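PDB 6RB7: putative N-acetylneuraminate lyase from [Ruminococcus] gnavus ATCC 29149, which is of uncertain function but belongs to the dihydrodipicolinate synthetase family, whose members fold as a (beta/alpha)8 barrel, here in a four-chain assembly. Local coordinates for residues A[35-40]-A[132-137]; A[187-192]-A[211-216]. One frame throughout, in Å; residues are numbered along the deposited sequence.

Interaction 1 (A[35-40]-A[132-137]); sequences LEKYKG and GVDAIA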
loop_
_atom_site.group_PDB
_atom_site.type_symbol
_atom_site.label_atom_id
_atom_site.label_comp_id
_atom_site.label_asym_id
_atom_site.label_seq_id
_atom_site.Cartn_x
_atom_site.Cartn_y
_atom_site.Cartn_z
ATOM N N LEU A 35 10.497 -16.532 -31.258
ATOM C CA LEU A 35 10.852 -15.302 -30.485
ATOM C C LEU A 35 12.330 -15.317 -30.124
ATOM O O LEU A 35 12.736 -14.637 -29.190
ATOM C CB LEU A 35 9.956 -15.251 -29.243
ATOM C CG LEU A 35 8.470 -15.115 -29.549
ATOM C CD1 LEU A 35 7.657 -15.194 -28.278
ATOM C CD2 LEU A 35 8.167 -13.844 -30.285
ATOM N N GLU A 36 13.157 -16.069 -30.870
ATOM C CA GLU A 36 14.586 -16.204 -30.515
ATOM C C GLU A 36 15.262 -14.839 -30.479
ATOM O O GLU A 36 16.196 -14.662 -29.691
ATOM C CB GLU A 36 15.288 -17.133 -31.514
ATOM C CG GLU A 36 14.798 -18.568 -31.437
ATOM C CD GLU A 36 14.898 -19.188 -30.054
ATOM O OE1 GLU A 36 16.009 -19.190 -29.472
ATOM O OE2 GLU A 36 13.848 -19.631 -29.534
ATOM N N LYS A 37 14.867 -13.910 -31.339
ATOM C CA LYS A 37 15.563 -12.604 -31.435
ATOM C C LYS A 37 15.367 -11.795 -30.156
ATOM O O LYS A 37 16.047 -10.770 -29.973
ATOM C CB LYS A 37 15.112 -11.839 -32.662
ATOM C CG LYS A 37 13.680 -11.337 -32.660
ATOM C CD LYS A 37 13.460 -10.561 -33.954
ATOM C CE LYS A 37 12.037 -10.244 -34.209
ATOM N NZ LYS A 37 11.945 -9.605 -35.544
ATOM N N TYR A 38 14.425 -12.189 -29.291
ATOM C CA TYR A 38 14.160 -11.448 -28.038
ATOM C C TYR A 38 14.842 -12.113 -26.843
ATOM O O TYR A 38 14.741 -11.532 -25.735
ATOM C CB TYR A 38 12.654 -11.350 -27.800
ATOM C CG TYR A 38 11.951 -10.609 -28.898
ATOM C CD1 TYR A 38 12.104 -9.232 -29.008
ATOM C CD2 TYR A 38 11.136 -11.253 -29.817
ATOM C CE1 TYR A 38 11.438 -8.516 -29.985
ATOM C CE2 TYR A 38 10.487 -10.539 -30.805
ATOM C CZ TYR A 38 10.637 -9.162 -30.893
ATOM O OH TYR A 38 10.003 -8.447 -31.864
ATOM N N LYS A 39 15.447 -13.278 -27.030
ATOM C CA LYS A 39 15.973 -14.068 -25.905
ATOM C C LYS A 39 17.423 -13.672 -25.699
ATOM O O LYS A 39 18.313 -14.189 -26.401
ATOM C CB LYS A 39 15.887 -15.561 -26.210
ATOM C CG LYS A 39 14.474 -16.055 -26.327
ATOM C CD LYS A 39 14.375 -17.522 -26.546
ATOM C CE LYS A 39 12.958 -17.986 -26.779
ATOM N NZ LYS A 39 12.967 -19.464 -26.883
ATOM N N GLY A 40 17.657 -13.061 -24.585
ATOM C CA GLY A 40 19.018 -12.653 -24.208
ATOM C C GLY A 40 18.946 -11.348 -23.467
ATOM O O GLY A 40 17.902 -11.033 -22.858
ATOM N N GLY A 132 11.040 0.176 -39.051
ATOM C CA GLY A 132 11.266 -1.279 -39.074
ATOM C C GLY A 132 11.835 -1.797 -37.761
ATOM O O GLY A 132 12.642 -2.756 -37.760
ATOM N N VAL A 133 11.353 -1.264 -36.641
ATOM C CA VAL A 133 11.752 -1.840 -35.334
ATOM C C VAL A 133 11.212 -3.276 -35.257
ATOM O O VAL A 133 10.222 -3.632 -35.935
ATOM C CB VAL A 133 11.242 -0.995 -34.155
ATOM C CG1 VAL A 133 11.793 0.407 -34.202
ATOM C CG2 VAL A 133 9.732 -1.010 -34.068
ATOM N N ASP A 134 11.788 -4.096 -34.393
ATOM C CA ASP A 134 11.325 -5.471 -34.168
ATOM C C ASP A 134 10.017 -5.456 -33.394
ATOM O O ASP A 134 9.080 -6.233 -33.739
ATOM C CB ASP A 134 12.397 -6.289 -33.470
ATOM C CG ASP A 134 13.614 -6.424 -34.373
ATOM O OD1 ASP A 134 13.563 -7.293 -35.276
ATOM O OD2 ASP A 134 14.535 -5.599 -34.232
ATOM N N ALA A 135 9.932 -4.622 -32.367
ATOM C CA ALA A 135 8.740 -4.559 -31.515
ATOM C C ALA A 135 8.546 -3.137 -31.024
ATOM O O ALA A 135 9.537 -2.380 -30.912
ATOM C CB ALA A 135 8.881 -5.531 -30.341
ATOM N N ILE A 136 7.323 -2.848 -30.642
ATOM C CA ILE A 136 6.997 -1.676 -29.820
ATOM C C ILE A 136 6.543 -2.173 -28.452
ATOM O O ILE A 136 6.127 -3.335 -28.331
ATOM C CB ILE A 136 5.935 -0.775 -30.477
ATOM C CG1 ILE A 136 4.655 -1.550 -30.813
ATOM C CG2 ILE A 136 6.539 -0.088 -31.700
ATOM C CD1 ILE A 136 3.472 -0.605 -31.052
ATOM N N ALA A 137 6.657 -1.297 -27.478
ATOM C CA ALA A 137 6.286 -1.598 -26.084
ATOM C C ALA A 137 5.477 -0.469 -25.490
ATOM O O ALA A 137 5.577 0.685 -25.950
ATOM C CB ALA A 137 7.514 -1.865 -25.250
#

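Interaction 2 (A[187-192]-A[211-216]); sequences EMRKNP and KQAAGA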
loop_
_atom_site.group_PDB
_atom_site.type_symbol
_atom_site.label_atom_id
_atom_site.label_comp_id
_atom_site.label_asym_id
_atom_site.label_seq_id
_atom_site.Cartn_x
_atom_site.Cartn_y
_atom_site.Cartn_z
ATOM N N GLU A 187 -7.273 -10.854 -22.104
ATOM C CA GLU A 187 -7.879 -9.965 -23.111
ATOM C C GLU A 187 -6.806 -9.555 -24.125
ATOM O O GLU A 187 -7.060 -9.516 -25.340
ATOM C CB GLU A 187 -8.530 -8.791 -22.387
ATOM C CG GLU A 187 -9.172 -7.812 -23.322
ATOM C CD GLU A 187 -10.518 -8.253 -23.883
ATOM O OE1 GLU A 187 -10.972 -9.400 -23.611
ATOM O OE2 GLU A 187 -11.109 -7.425 -24.586
ATOM N N MET A 188 -5.616 -9.182 -23.673
ATOM C CA MET A 188 -4.586 -8.679 -24.586
ATOM C C MET A 188 -4.052 -9.797 -25.508
ATOM O O MET A 188 -3.623 -9.474 -26.619
ATOM C CB MET A 188 -3.422 -8.055 -23.814
ATOM C CG MET A 188 -3.812 -6.773 -23.130
ATOM S SD MET A 188 -4.631 -5.540 -24.233
ATOM C CE MET A 188 -3.427 -5.412 -25.532
ATOM N N ARG A 189 -4.121 -11.069 -25.100
ATOM C CA ARG A 189 -3.624 -12.172 -25.961
ATOM C C ARG A 189 -4.578 -12.381 -27.142
ATOM O O ARG A 189 -4.202 -13.099 -28.093
ATOM C CB ARG A 189 -3.409 -13.442 -25.132
ATOM C CG ARG A 189 -2.178 -13.364 -24.240
ATOM C CD ARG A 189 -1.733 -14.726 -23.711
ATOM N NE ARG A 189 -2.749 -15.601 -23.132
ATOM C CZ ARG A 189 -3.136 -15.603 -21.853
ATOM N NH1 ARG A 189 -2.655 -14.728 -21.013
ATOM N NH2 ARG A 189 -4.044 -16.448 -21.425
ATOM N N LYS A 190 -5.743 -11.758 -27.131
ATOM C CA LYS A 190 -6.656 -11.746 -28.308
ATOM C C LYS A 190 -6.046 -10.962 -29.459
ATOM O O LYS A 190 -6.443 -11.193 -30.611
ATOM C CB LYS A 190 -8.011 -11.160 -27.950
ATOM C CG LYS A 190 -8.828 -12.010 -26.990
ATOM C CD LYS A 190 -10.102 -11.378 -26.561
ATOM C CE LYS A 190 -10.892 -12.273 -25.628
ATOM N NZ LYS A 190 -12.100 -11.559 -25.142
ATOM N N ASN A 191 -5.123 -10.040 -29.168
ATOM C CA ASN A 191 -4.410 -9.270 -30.202
ATOM C C ASN A 191 -3.211 -10.114 -30.626
ATOM O O ASN A 191 -2.286 -10.335 -29.828
ATOM C CB ASN A 191 -3.955 -7.923 -29.632
ATOM C CG ASN A 191 -3.126 -7.089 -30.573
ATOM O OD1 ASN A 191 -2.553 -7.614 -31.521
ATOM N ND2 ASN A 191 -3.068 -5.786 -30.288
ATOM N N PRO A 192 -3.137 -10.591 -31.869
ATOM C CA PRO A 192 -2.084 -11.528 -32.269
ATOM C C PRO A 192 -0.692 -10.881 -32.290
ATOM O O PRO A 192 0.265 -11.606 -32.297
ATOM C CB PRO A 192 -2.499 -11.951 -33.706
ATOM C CG PRO A 192 -3.322 -10.833 -34.186
ATOM C CD PRO A 192 -4.078 -10.310 -32.971
ATOM N N LYS A 211 3.826 -16.596 -17.751
ATOM C CA LYS A 211 4.431 -17.611 -18.657
ATOM C C LYS A 211 3.533 -18.848 -18.684
ATOM O O LYS A 211 3.285 -19.410 -19.748
ATOM C CB LYS A 211 5.887 -17.897 -18.291
ATOM C CG LYS A 211 6.562 -18.908 -19.219
ATOM C CD LYS A 211 6.555 -18.458 -20.691
ATOM C CE LYS A 211 7.422 -19.347 -21.550
ATOM N NZ LYS A 211 7.276 -19.003 -22.977
ATOM N N GLN A 212 3.056 -19.306 -17.533
ATOM C CA GLN A 212 2.175 -20.498 -17.466
ATOM C C GLN A 212 0.886 -20.235 -18.230
ATOM O O GLN A 212 0.428 -21.122 -18.964
ATOM C CB GLN A 212 1.940 -20.894 -16.015
ATOM C CG GLN A 212 1.134 -22.179 -15.869
ATOM C CD GLN A 212 1.337 -22.742 -14.471
ATOM O OE1 GLN A 212 1.047 -22.062 -13.469
ATOM N NE2 GLN A 212 1.779 -23.999 -14.404
ATOM N N ALA A 213 0.289 -19.058 -18.081
ATOM C CA ALA A 213 -0.966 -18.731 -18.764
ATOM C C ALA A 213 -0.726 -18.675 -20.283
ATOM O O ALA A 213 -1.609 -19.125 -21.031
ATOM C CB ALA A 213 -1.475 -17.389 -18.268
ATOM N N ALA A 214 0.358 -18.076 -20.722
ATOM C CA ALA A 214 0.571 -17.711 -22.143
ATOM C C ALA A 214 1.164 -18.888 -22.928
ATOM O O ALA A 214 0.743 -19.085 -24.113
ATOM C CB ALA A 214 1.440 -16.497 -22.233
ATOM N N GLY A 215 2.115 -19.613 -22.355
ATOM C CA GLY A 215 2.781 -20.736 -23.034
ATOM C C GLY A 215 3.903 -20.311 -23.961
ATOM O O GLY A 215 4.505 -19.252 -23.808
ATOM N N ALA A 216 4.311 -21.215 -24.849
ATOM C CA ALA A 216 5.590 -21.112 -25.562
ATOM C C ALA A 216 5.619 -20.014 -26.640
ATOM O O ALA A 216 6.712 -19.668 -27.050
ATOM C CB ALA A 216 5.913 -22.448 -26.201
HETATM O O HOH W 1 -3.891 -19.202 -22.911
#

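Interaction 1 (A[35-40]-A[132-137])
Lys37 and Asp134 face each other with CA atoms 8.7 Å apart: the first lies in a 3-10 turn, where Tyr38 N and Lys39 N bond back to Leu35 O and Glu36 O, and the second comes immediately before strand 135-138. At that separation the backbones cannot bond, and long side chains span the gap. Lysine suits position 37 because its chain reaches far: with CG tucked into the cleft flanked by N and C of its own backbone (chi1 68°), it runs extended until NZ stands 2.8 Å from Asp134 OD1, in a salt bridge using the anti lone pair of that oxygen. The other carboxylate oxygen, OD2, accepts the backbone N-H of Val109, so both arms of the aspartate are engaged. Alongside runs Tyr38, whose ring has Lys37 CG 3.7 Å above one face, offset toward the rim. Its OH comes within 3.0 Å of Asp134 O, although its hydrogen bond goes to Asp166 OD2, and Ala135 CB meets the ring obliquely, 3.9 Å from CE1. The small methyl of Ala135 suits this place, letting the phenol end settle close to the strand. Tyr38 also packs on Ile219 and Phe221, so the turn lies across the N-terminal end of the barrel, and Lys37 O is hydrogen-bonded to Thr108 OG1. Lys39 NZ pairs locally with Glu36 OE2. Ion pair, buried phenol and backbone carbonyl together tie this turn to the starts of strands 108-112, 135-138 and 166-171, and the lysine probably helps the Asp134 carboxylate to stay charged.

Interaction 2 (A[187-192]-A[211-216])
The C-terminal turn of helix 204-214 presents Ala213 and Ala214 to Arg189, which lies in the type I beta turn Met188-Asn191 at the end of helix 182-188. Arg189 starts out with CG beside its backbone N, then bends at chi3 (-48°), so that CD rests 3.9 Å from Ala214 CB and the guanidinium swings over the last turn of helix 204-214. One face of that group looks onto Ala214 CA and Ala213 O, the oxygen 3.6 Å above the plane and toward the rim. A water molecule makes the polar link: it accepts from Arg189 NH2 at 3.1 Å and donates to Ala213 O at 3.0 Å. Such packing of adjacent outer helices is part of the barrel's alpha-helical jacket, and alanine suits it because short side chains let a broad planar cation lie close to the backbone. Arg189 also forms a cation-pi contact with Phe185, one turn back. Just after the alanines, Gly215 leaves the helix with positive phi, a backbone setting that favours glycine. Its carbonyl O receives Lys211 NZ at 2.9 Å, from 50° out of the carbonyl plane, while the same ammonium forms a salt bridge with Glu237.

In the fold
Along the chain interaction 1 closes before interaction 2 opens, and their centres stand 16 Å apart with nearest atoms about 5 Å from each other. Both lie on the N-terminal side of the parallel strands: interaction 1 inward, across the end of the barrel, and interaction 2 outward, where helices 182-188 and 204-214 give way to strands 194-199 and 219-222. Strand 219-222 relates them, since it follows segment 211-216 and carries Ile219, against which Tyr38 packs. Glu237 is another common neighbour, bridged to Lys211 and weakly paired with Lys39. One contact thus covers the N-terminal end of the barrel while the other joins its helical wall, near a subunit interface where Gln212 meets Tyr271 of the second subunit.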